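Long-range contacts in DegV family protein (Thermus thermophilus, PDB 2DT8), which binds a fatty acid, palmitic acid, and carries a zinc ion, although its wider biological role remains unsettled: residues Thr4-Ser9 with Asp81-Leu86; Thr61-Pro66 with Val96-Leu101; Asp68-Tyr73 with Ala103-Gly108. One frame throughout, in Å; residues are numbered along the deposited sequence.

Interaction 1: Thr4-Ser9 with Asp81-Leu86; sequences TLVTDS and DHVLSL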
loop_
_atom_site.group_PDB
_atom_site.type_symbol
_atom_site.label_atom_id
_atom_site.label_comp_id
_atom_site.label_asym_id
_atom_site.label_seq_id
_atom_site.Cartn_x
_atom_site.Cartn_y
_atom_site.Cartn_z
ATOM N N THR A 4 6.668 4.459 -19.342
ATOM C CA THR A 4 5.938 3.280 -18.897
ATOM C C THR A 4 6.045 3.184 -17.375
ATOM O O THR A 4 7.112 3.427 -16.792
ATOM C CB THR A 4 6.521 1.994 -19.539
ATOM O OG1 THR A 4 6.207 1.982 -20.936
ATOM C CG2 THR A 4 5.945 0.745 -18.889
ATOM N N LEU A 5 4.929 2.848 -16.741
ATOM C CA LEU A 5 4.871 2.696 -15.294
ATOM C C LEU A 5 5.076 1.257 -14.866
ATOM O O LEU A 5 4.486 0.338 -15.429
ATOM C CB LEU A 5 3.515 3.134 -14.756
ATOM C CG LEU A 5 3.290 4.621 -14.573
ATOM C CD1 LEU A 5 1.798 4.886 -14.482
ATOM C CD2 LEU A 5 4.013 5.080 -13.316
ATOM N N VAL A 6 5.908 1.092 -13.850
ATOM C CA VAL A 6 6.205 -0.195 -13.242
ATOM C C VAL A 6 6.001 -0.035 -11.737
ATOM O O VAL A 6 6.294 1.015 -11.165
ATOM C CB VAL A 6 7.678 -0.626 -13.478
ATOM C CG1 VAL A 6 8.007 -1.880 -12.643
ATOM C CG2 VAL A 6 7.909 -0.897 -14.957
ATOM N N THR A 7 5.431 -1.051 -11.108
ATOM C CA THR A 7 5.270 -1.029 -9.666
ATOM C C THR A 7 5.477 -2.459 -9.172
ATOM O O THR A 7 5.844 -3.334 -9.964
ATOM C CB THR A 7 3.871 -0.469 -9.246
ATOM O OG1 THR A 7 3.835 -0.293 -7.822
ATOM C CG2 THR A 7 2.745 -1.411 -9.675
ATOM N N ASP A 8 5.295 -2.695 -7.879
ATOM C CA ASP A 8 5.436 -4.047 -7.343
ATOM C C ASP A 8 4.057 -4.530 -6.898
ATOM O O ASP A 8 3.112 -3.736 -6.806
ATOM C CB ASP A 8 6.456 -4.072 -6.200
ATOM C CG ASP A 8 6.045 -3.211 -5.039
ATOM O OD1 ASP A 8 5.132 -3.628 -4.304
ATOM O OD2 ASP A 8 6.622 -2.112 -4.858
ATOM N N SER A 9 3.934 -5.826 -6.620
ATOM C CA SER A 9 2.642 -6.391 -6.253
ATOM C C SER A 9 2.014 -5.832 -4.985
ATOM O O SER A 9 0.795 -5.926 -4.814
ATOM C CB SER A 9 2.745 -7.919 -6.157
ATOM O OG SER A 9 3.564 -8.318 -5.084
ATOM N N ASP A 81 10.615 5.057 -23.823
ATOM C CA ASP A 81 11.848 5.815 -23.690
ATOM C C ASP A 81 12.298 5.905 -22.242
ATOM O O ASP A 81 13.473 6.128 -21.963
ATOM C CB ASP A 81 11.650 7.241 -24.208
ATOM C CG ASP A 81 11.229 7.282 -25.655
ATOM O OD1 ASP A 81 11.976 6.750 -26.501
ATOM O OD2 ASP A 81 10.154 7.846 -25.944
ATOM N N HIS A 82 11.359 5.719 -21.321
ATOM C CA HIS A 82 11.673 5.861 -19.909
ATOM C C HIS A 82 10.707 5.045 -19.062
ATOM O O HIS A 82 9.561 4.822 -19.461
ATOM C CB HIS A 82 11.559 7.346 -19.524
ATOM C CG HIS A 82 12.238 7.704 -18.237
ATOM N ND1 HIS A 82 13.546 8.132 -18.187
ATOM C CD2 HIS A 82 11.796 7.691 -16.956
ATOM C CE1 HIS A 82 13.882 8.371 -16.930
ATOM N NE2 HIS A 82 12.838 8.111 -16.164
ATOM N N VAL A 83 11.184 4.612 -17.897
ATOM C CA VAL A 83 10.369 3.843 -16.967
ATOM C C VAL A 83 10.268 4.581 -15.638
ATOM O O VAL A 83 11.277 5.019 -15.076
ATOM C CB VAL A 83 10.986 2.448 -16.691
ATOM C CG1 VAL A 83 10.243 1.757 -15.538
ATOM C CG2 VAL A 83 10.886 1.584 -17.930
ATOM N N LEU A 84 9.040 4.751 -15.155
ATOM C CA LEU A 84 8.807 5.384 -13.867
ATOM C C LEU A 84 8.389 4.195 -12.998
ATOM O O LEU A 84 7.364 3.558 -13.270
ATOM C CB LEU A 84 7.692 6.426 -13.987
ATOM C CG LEU A 84 7.262 7.091 -12.682
ATOM C CD1 LEU A 84 8.462 7.725 -11.989
ATOM C CD2 LEU A 84 6.206 8.155 -12.998
ATOM N N SER A 85 9.200 3.894 -11.983
ATOM C CA SER A 85 9.011 2.737 -11.098
ATOM C C SER A 85 8.639 3.195 -9.683
ATOM O O SER A 85 9.472 3.764 -8.975
ATOM C CB SER A 85 10.330 1.949 -11.088
ATOM O OG SER A 85 10.145 0.549 -10.912
ATOM N N LEU A 86 7.392 2.942 -9.281
ATOM C CA LEU A 86 6.843 3.355 -7.982
ATOM C C LEU A 86 6.748 2.160 -7.032
ATOM O O LEU A 86 6.205 1.113 -7.361
ATOM C CB LEU A 86 5.454 3.972 -8.166
ATOM C CG LEU A 86 5.449 5.469 -8.483
ATOM C CD1 LEU A 86 6.280 5.750 -9.712
ATOM C CD2 LEU A 86 4.020 5.947 -8.676
#

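Interaction 2: Thr61-Pro66 with Val96-Leu101; sequences TSQPSP and VQSAEL. With PLM (palmitic acid), chain C.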
loop_
_atom_site.group_PDB
_atom_site.type_symbol
_atom_site.label_atom_id
_atom_site.label_comp_id
_atom_site.label_asym_id
_atom_site.label_seq_id
_atom_site.Cartn_x
_atom_site.Cartn_y
_atom_site.Cartn_z
ATOM N N THR A 61 8.155 -12.829 4.147
ATOM C CA THR A 61 8.007 -12.317 2.798
ATOM C C THR A 61 9.381 -11.956 2.166
ATOM O O THR A 61 10.358 -11.835 2.906
ATOM C CB THR A 61 7.089 -11.037 2.669
ATOM O OG1 THR A 61 7.622 -9.981 3.476
ATOM C CG2 THR A 61 5.698 -11.366 3.188
ATOM N N SER A 62 9.445 -11.827 0.844
ATOM C CA SER A 62 10.691 -11.515 0.166
ATOM C C SER A 62 10.465 -10.496 -0.954
ATOM O O SER A 62 9.486 -10.547 -1.686
ATOM C CB SER A 62 11.284 -12.775 -0.467
ATOM O OG SER A 62 11.638 -13.722 0.527
ATOM N N GLN A 63 11.467 -9.609 -1.067
ATOM C CA GLN A 63 11.326 -8.557 -2.056
ATOM C C GLN A 63 11.886 -9.172 -3.349
ATOM O O GLN A 63 12.527 -10.213 -3.328
ATOM C CB GLN A 63 12.221 -7.344 -1.681
ATOM C CG GLN A 63 13.725 -7.588 -1.873
ATOM C CD GLN A 63 14.378 -8.178 -0.652
ATOM O OE1 GLN A 63 13.772 -8.960 0.074
ATOM N NE2 GLN A 63 15.635 -7.809 -0.419
ATOM N N PRO A 64 11.591 -8.467 -4.457
ATOM C CA PRO A 64 12.069 -8.980 -5.726
ATOM C C PRO A 64 13.606 -8.808 -5.897
ATOM O O PRO A 64 14.168 -7.958 -5.196
ATOM C CB PRO A 64 11.406 -8.100 -6.864
ATOM C CG PRO A 64 10.293 -7.413 -6.110
ATOM C CD PRO A 64 10.852 -7.222 -4.716
ATOM N N SER A 65 14.258 -9.582 -6.756
ATOM C CA SER A 65 15.704 -9.478 -6.931
ATOM C C SER A 65 15.989 -8.400 -7.969
ATOM O O SER A 65 15.085 -7.945 -8.679
ATOM C CB SER A 65 16.256 -10.790 -7.478
ATOM O OG SER A 65 15.831 -10.983 -8.822
ATOM N N PRO A 66 17.259 -7.979 -8.080
ATOM C CA PRO A 66 17.568 -6.960 -9.079
ATOM C C PRO A 66 17.235 -7.456 -10.493
ATOM O O PRO A 66 16.754 -6.689 -11.321
ATOM C CB PRO A 66 19.062 -6.737 -8.884
ATOM C CG PRO A 66 19.230 -6.920 -7.408
ATOM C CD PRO A 66 18.370 -8.140 -7.122
ATOM N N VAL A 96 12.666 -1.131 -3.088
ATOM C CA VAL A 96 13.245 0.063 -3.713
ATOM C C VAL A 96 14.724 -0.168 -4.029
ATOM O O VAL A 96 15.199 0.179 -5.113
ATOM C CB VAL A 96 13.095 1.301 -2.808
ATOM C CG1 VAL A 96 14.071 2.407 -3.256
ATOM C CG2 VAL A 96 11.658 1.817 -2.893
ATOM N N GLN A 97 15.494 -0.651 -3.084
ATOM C CA GLN A 97 16.898 -0.978 -3.299
ATOM C C GLN A 97 17.074 -1.903 -4.508
ATOM O O GLN A 97 18.013 -1.736 -5.286
ATOM C CB GLN A 97 17.471 -1.620 -2.038
ATOM C CG GLN A 97 18.848 -2.226 -2.200
ATOM C CD GLN A 97 19.452 -2.614 -0.861
ATOM O OE1 GLN A 97 20.368 -3.429 -0.799
ATOM N NE2 GLN A 97 18.945 -2.017 0.217
ATOM N N SER A 98 16.290 -3.014 -4.637
ATOM C CA SER A 98 16.444 -3.894 -5.788
ATOM C C SER A 98 16.153 -3.152 -7.095
ATOM O O SER A 98 16.843 -3.344 -8.111
ATOM C CB SER A 98 15.502 -5.098 -5.687
ATOM O OG SER A 98 16.018 -6.037 -4.765
ATOM N N ALA A 99 15.119 -2.313 -7.069
ATOM C CA ALA A 99 14.745 -1.544 -8.251
ATOM C C ALA A 99 15.887 -0.597 -8.636
ATOM O O ALA A 99 16.215 -0.473 -9.816
ATOM C CB ALA A 99 13.461 -0.751 -7.980
ATOM N N GLU A 100 16.487 0.062 -7.646
ATOM C CA GLU A 100 17.588 0.983 -7.928
ATOM C C GLU A 100 18.789 0.243 -8.508
ATOM O O GLU A 100 19.441 0.741 -9.429
ATOM C CB GLU A 100 17.979 1.747 -6.672
ATOM C CG GLU A 100 16.855 2.649 -6.203
ATOM C CD GLU A 100 17.187 3.410 -4.950
ATOM O OE1 GLU A 100 17.936 2.873 -4.111
ATOM O OE2 GLU A 100 16.681 4.540 -4.798
ATOM N N LEU A 101 19.078 -0.951 -8.001
ATOM C CA LEU A 101 20.194 -1.712 -8.565
ATOM C C LEU A 101 19.907 -2.075 -10.032
ATOM O O LEU A 101 20.797 -1.998 -10.889
ATOM C CB LEU A 101 20.442 -2.977 -7.739
ATOM C CG LEU A 101 21.080 -2.727 -6.369
ATOM C CD1 LEU A 101 21.024 -3.983 -5.508
ATOM C CD2 LEU A 101 22.522 -2.281 -6.572
HETATM C C1 PLM C . 9.311 -7.608 1.819
HETATM O O1 PLM C . 10.290 -6.792 1.421
HETATM O O2 PLM C . 9.578 -8.741 2.161
HETATM C C2 PLM C . 7.880 -7.111 1.847
HETATM C C3 PLM C . 7.636 -6.366 3.164
HETATM C C4 PLM C . 6.183 -5.894 3.244
HETATM C C5 PLM C . 5.982 -5.120 4.546
HETATM C C6 PLM C . 4.565 -4.553 4.611
HETATM C C7 PLM C . 4.389 -3.828 5.931
HETATM C C8 PLM C . 3.074 -3.085 5.939
HETATM C C9 PLM C . 3.086 -2.115 7.118
HETATM C CA PLM C . 1.664 -1.802 7.540
HETATM C CB PLM C . 1.158 -0.667 6.670
HETATM C CC PLM C . 0.097 -1.206 5.727
HETATM C CD PLM C . -1.177 -0.403 5.910
HETATM C CE PLM C . -2.295 -1.056 5.101
HETATM C CF PLM C . -3.620 -0.324 5.360
HETATM C CG PLM C . -3.662 0.969 4.546
HETATM O O HOH W 1 16.876 -5.423 -1.817
#

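Interaction 3: Asp68-Tyr73 with Ala103-Gly108; sequences DFARVY and AQEFPG. With ZN (zinc ion), chain B.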
loop_
_atom_site.group_PDB
_atom_site.type_symbol
_atom_site.label_atom_id
_atom_site.label_comp_id
_atom_site.label_asym_id
_atom_site.label_seq_id
_atom_site.Cartn_x
_atom_site.Cartn_y
_atom_site.Cartn_z
ATOM N N ASP A 68 14.869 -9.523 -11.324
ATOM C CA ASP A 68 13.416 -9.565 -11.506
ATOM C C ASP A 68 13.015 -8.209 -12.100
ATOM O O ASP A 68 12.215 -8.132 -13.030
ATOM C CB ASP A 68 12.678 -9.759 -10.173
ATOM C CG ASP A 68 12.783 -11.178 -9.630
ATOM O OD1 ASP A 68 13.001 -12.121 -10.422
ATOM O OD2 ASP A 68 12.617 -11.351 -8.404
ATOM N N PHE A 69 13.588 -7.141 -11.552
ATOM C CA PHE A 69 13.302 -5.803 -12.049
ATOM C C PHE A 69 13.939 -5.547 -13.409
ATOM O O PHE A 69 13.304 -4.981 -14.298
ATOM C CB PHE A 69 13.804 -4.751 -11.054
ATOM C CG PHE A 69 12.814 -4.404 -9.986
ATOM C CD1 PHE A 69 11.661 -3.694 -10.305
ATOM C CD2 PHE A 69 13.022 -4.793 -8.671
ATOM C CE1 PHE A 69 10.729 -3.369 -9.327
ATOM C CE2 PHE A 69 12.097 -4.477 -7.677
ATOM C CZ PHE A 69 10.944 -3.763 -8.010
ATOM N N ALA A 70 15.197 -5.949 -13.576
ATOM C CA ALA A 70 15.883 -5.698 -14.843
ATOM C C ALA A 70 15.157 -6.296 -16.040
ATOM O O ALA A 70 15.102 -5.684 -17.104
ATOM C CB ALA A 70 17.312 -6.219 -14.778
ATOM N N ARG A 71 14.623 -7.561 -15.911
ATOM C CA ARG A 71 13.854 -8.159 -17.002
ATOM C C ARG A 71 12.661 -7.282 -17.363
ATOM O O ARG A 71 12.365 -7.080 -18.543
ATOM C CB ARG A 71 13.360 -9.552 -16.618
ATOM C CG ARG A 71 12.498 -10.224 -17.690
ATOM C CD ARG A 71 11.999 -11.617 -17.279
ATOM N NE ARG A 71 12.226 -11.922 -15.866
ATOM C CZ ARG A 71 13.424 -12.153 -15.338
ATOM N NH1 ARG A 71 14.481 -12.292 -16.130
ATOM N NH2 ARG A 71 13.571 -12.243 -14.022
ATOM N N VAL A 72 11.939 -6.770 -16.406
ATOM C CA VAL A 72 10.773 -5.940 -16.656
ATOM C C VAL A 72 11.205 -4.608 -17.284
ATOM O O VAL A 72 10.612 -4.172 -18.266
ATOM C CB VAL A 72 9.962 -5.745 -15.350
ATOM C CG1 VAL A 72 8.816 -4.775 -15.573
ATOM C CG2 VAL A 72 9.405 -7.104 -14.895
ATOM N N TYR A 73 12.253 -3.977 -16.752
ATOM C CA TYR A 73 12.699 -2.706 -17.312
ATOM C C TYR A 73 13.140 -2.885 -18.761
ATOM O O TYR A 73 12.796 -2.078 -19.624
ATOM C CB TYR A 73 13.868 -2.106 -16.508
ATOM C CG TYR A 73 13.529 -1.671 -15.094
ATOM C CD1 TYR A 73 12.206 -1.418 -14.708
ATOM C CD2 TYR A 73 14.534 -1.474 -14.149
ATOM C CE1 TYR A 73 11.899 -0.981 -13.422
ATOM C CE2 TYR A 73 14.240 -1.032 -12.864
ATOM C CZ TYR A 73 12.921 -0.788 -12.502
ATOM O OH TYR A 73 12.637 -0.366 -11.228
ATOM N N ALA A 103 17.915 -0.420 -11.997
ATOM C CA ALA A 103 17.884 0.828 -12.751
ATOM C C ALA A 103 19.269 1.227 -13.272
ATOM O O ALA A 103 19.374 1.855 -14.334
ATOM C CB ALA A 103 17.295 1.944 -11.891
ATOM N N GLN A 104 20.322 0.852 -12.538
ATOM C CA GLN A 104 21.704 1.157 -12.938
ATOM C C GLN A 104 22.065 0.510 -14.274
ATOM O O GLN A 104 23.019 0.929 -14.945
ATOM C CB GLN A 104 22.695 0.694 -11.858
ATOM C CG GLN A 104 22.640 1.518 -10.580
ATOM C CD GLN A 104 23.446 0.911 -9.440
ATOM O OE1 GLN A 104 23.247 1.258 -8.276
ATOM N NE2 GLN A 104 24.362 0.009 -9.771
ATOM N N GLU A 105 21.307 -0.514 -14.667
ATOM C CA GLU A 105 21.560 -1.197 -15.936
ATOM C C GLU A 105 21.050 -0.418 -17.146
ATOM O O GLU A 105 21.399 -0.727 -18.284
ATOM C CB GLU A 105 20.908 -2.591 -15.950
ATOM C CG GLU A 105 21.394 -3.524 -14.855
ATOM C CD GLU A 105 20.987 -4.968 -15.074
ATOM O OE1 GLU A 105 20.502 -5.298 -16.174
ATOM O OE2 GLU A 105 21.175 -5.775 -14.131
ATOM N N PHE A 106 20.223 0.591 -16.886
ATOM C CA PHE A 106 19.615 1.411 -17.933
ATOM C C PHE A 106 19.796 2.861 -17.486
ATOM O O PHE A 106 18.818 3.591 -17.274
ATOM C CB PHE A 106 18.120 1.066 -18.024
ATOM C CG PHE A 106 17.844 -0.424 -18.037
ATOM C CD1 PHE A 106 17.825 -1.131 -19.232
ATOM C CD2 PHE A 106 17.617 -1.111 -16.846
ATOM C CE1 PHE A 106 17.614 -2.515 -19.249
ATOM C CE2 PHE A 106 17.404 -2.498 -16.847
ATOM C CZ PHE A 106 17.394 -3.198 -18.052
ATOM N N PRO A 107 21.058 3.305 -17.354
ATOM C CA PRO A 107 21.341 4.670 -16.912
ATOM C C PRO A 107 20.621 5.749 -17.724
ATOM O O PRO A 107 20.711 5.808 -18.944
ATOM C CB PRO A 107 22.865 4.782 -17.041
ATOM C CG PRO A 107 23.203 3.806 -18.137
ATOM C CD PRO A 107 22.270 2.641 -17.867
ATOM N N GLY A 108 19.950 6.625 -16.957
ATOM C CA GLY A 108 19.179 7.653 -17.627
ATOM C C GLY A 108 17.739 7.329 -18.032
ATOM O O GLY A 108 16.926 8.207 -18.293
HETATM ZN ZN ZN B . 21.992 -7.554 -14.369
HETATM O O HOH W 2 23.619 -7.417 -12.945
#

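Interaction 1: Thr4-Ser9 with Asp81-Leu86
Leu86 O is gripped from one residue in two ways: Thr7 OG1 donates to it over 2.8 Å, and the CA-H of the same threonine makes a softer contact beside that bond. The hydroxyl can do this because it stands anti to the backbone N (chi1 -172°), and it meets the carbonyl from a position tilted 31° out of its plane. Asp8 N, the next amide along, stays 3.9 Å from Leu86 O, so the side chain serves this oxygen where the backbone does not.

Behind this end the two strands form a regular parallel ladder. Thr4 N donates to His82 O, Leu84 N to Thr4 O, Val6 N to Leu84 O and Leu86 N to Val6 O, each bond close to 2.9 Å. CA-H groups of Leu5, Val83 and Ser85 add to the grip on three of these carbonyls, those of Leu84, Thr4 and Val6 respectively.

On one face Leu5 and Leu84 run alongside each other, CD2 to CD2 at 3.8 Å, with Leu86 beyond; helices 120-135 and 139-151 cover these leucines. On the other, Val6 CG2 meets Val83 CG1 at 3.6 Å, the two valines crossing obliquely. Val6 CG1 also rests 3.7 Å from Ser85 OG, a hydroxyl hydrogen-bonded to His87 and to Tyr73 of helix 66-76.

The chemistry is that of the inner strands of an alpha/beta layer: much of the backbone polarity is spent on ladders, here and with strand 24-32, one face is mostly leucine, closed at its end by the Thr7 hydroxyl, and the other carries a buried hydroxyl that is satisfied by partners beyond these strands.

Interaction 2: Thr61-Pro66 with Val96-Leu101
Ser98, although it lies within a helix, turns its hydroxyl outward to a carbonyl of another segment: OG donates to Pro64 O over 2.7 Å. With OG anti to the carbonyl carbon of its own residue (chi1 -77°), the hydroxyl faces the loop, and the donor stands 16° from the plane of the proline carbonyl. Ser98 OG also accepts a hydrogen from a water 3.1 Å away. That water in turn accepts from Gln63 NE2, 3.0 Å distant, so one serine is tied to two successive loop residues, directly to one backbone and through solvent to one side chain. In Gln63 the bend at chi2 (-89°) turns CD back, and from there NE2 reaches the water, while CG stays at van der Waals distance from the serine hydroxyl.

A small apolar patch continues the contact. The Pro66 ring runs alongside Leu101, with Pro66 CG 3.9 Å from Leu101 CD1. Pro66 is the first residue of helix 66-76, whose start is fixed by Ser65 at the N-cap: the serine hydroxyl caps a backbone N of the first turn, and Asp68 OD2 accepts from Ser65 N, which makes a capping box.

At the other end of 61-66, Thr61 OG1 donates to the palmitic acid carboxyl oxygen O2 over 2.7 Å; His267 also bonds this hydroxyl, and Ser93 is a further partner of the lipid.

The contact thus joins the connection between strand 60-62 and helix 66-76 to the flank of helix 95-103. Pro64 packs down on Val26 and Leu28 of strand 24-32 and on Phe69, while Ala99, the residue after Ser98, points away from the loop and rests on Val112 of strand 110-114.

Interaction 3: Asp68-Tyr73 with Ala103-Gly108
Phe106 CE2 supplies the main apolar contact, coming to 3.6 Å from Tyr73 CB and 4.3 Å from Ala70 CB. It lies at the edge of the tyrosine ring, near its plane.

Two further contacts set a ring against polar backbone atoms. Ala103 N approaches the tyrosine edge as well, 3.8 Å from Tyr73 CE2, and the phenylalanine tip reaches the helix backbone, with CZ 3.5 Å from Ala70 O. An alanine at Phe106 would probably open a gap between the turn and the helix, leaving Tyr73 CB and Ala70 O without the ring that covers them.

Backbone bonding belongs to each side separately, for no hydrogen bond crosses. Residues Ala103-Phe106 form a type I turn closed by Phe106 N to Ala103 O, and on the helix Tyr73 N bonds Phe69 O.

Metal binding is the last element. Glu105, extended beyond CG (chi2 -167°), holds the zinc ion through OE2 at 2.0 Å, beside a water at 2.2 Å and Glu67 OE2. Its other oxygen, OE1, lies 3.6 Å from Ala70 CB.

The chemistry is therefore divided: aromatic and methyl groups seat the turn on helix 66-76, and a shared zinc ion ties the two again through carboxylates.

Overall arrangement
All three contacts belong to one alpha/beta layer, and helix 66-76 connects them. Interactions 1 and 3, with centres about 10 Å apart, meet where Ser85 OG lies 2.7 Å from Tyr73 OH, a probable hydrogen bond between sheet and helix. Interactions 2 and 3, about 11 Å apart between centres, meet at Phe69 of interaction 3, whose CE2 touches Pro64 CB at 3.8 Å. Helix 95-103 is the crossover between parallel strands 82-87 and 110-114: interaction 2 uses its flank and interaction 3 the loop beyond it. The ligands mark two distinct sites, since PLM C1, beside residues 61-66, lies 20.6 Å from the zinc ion bound by Glu105.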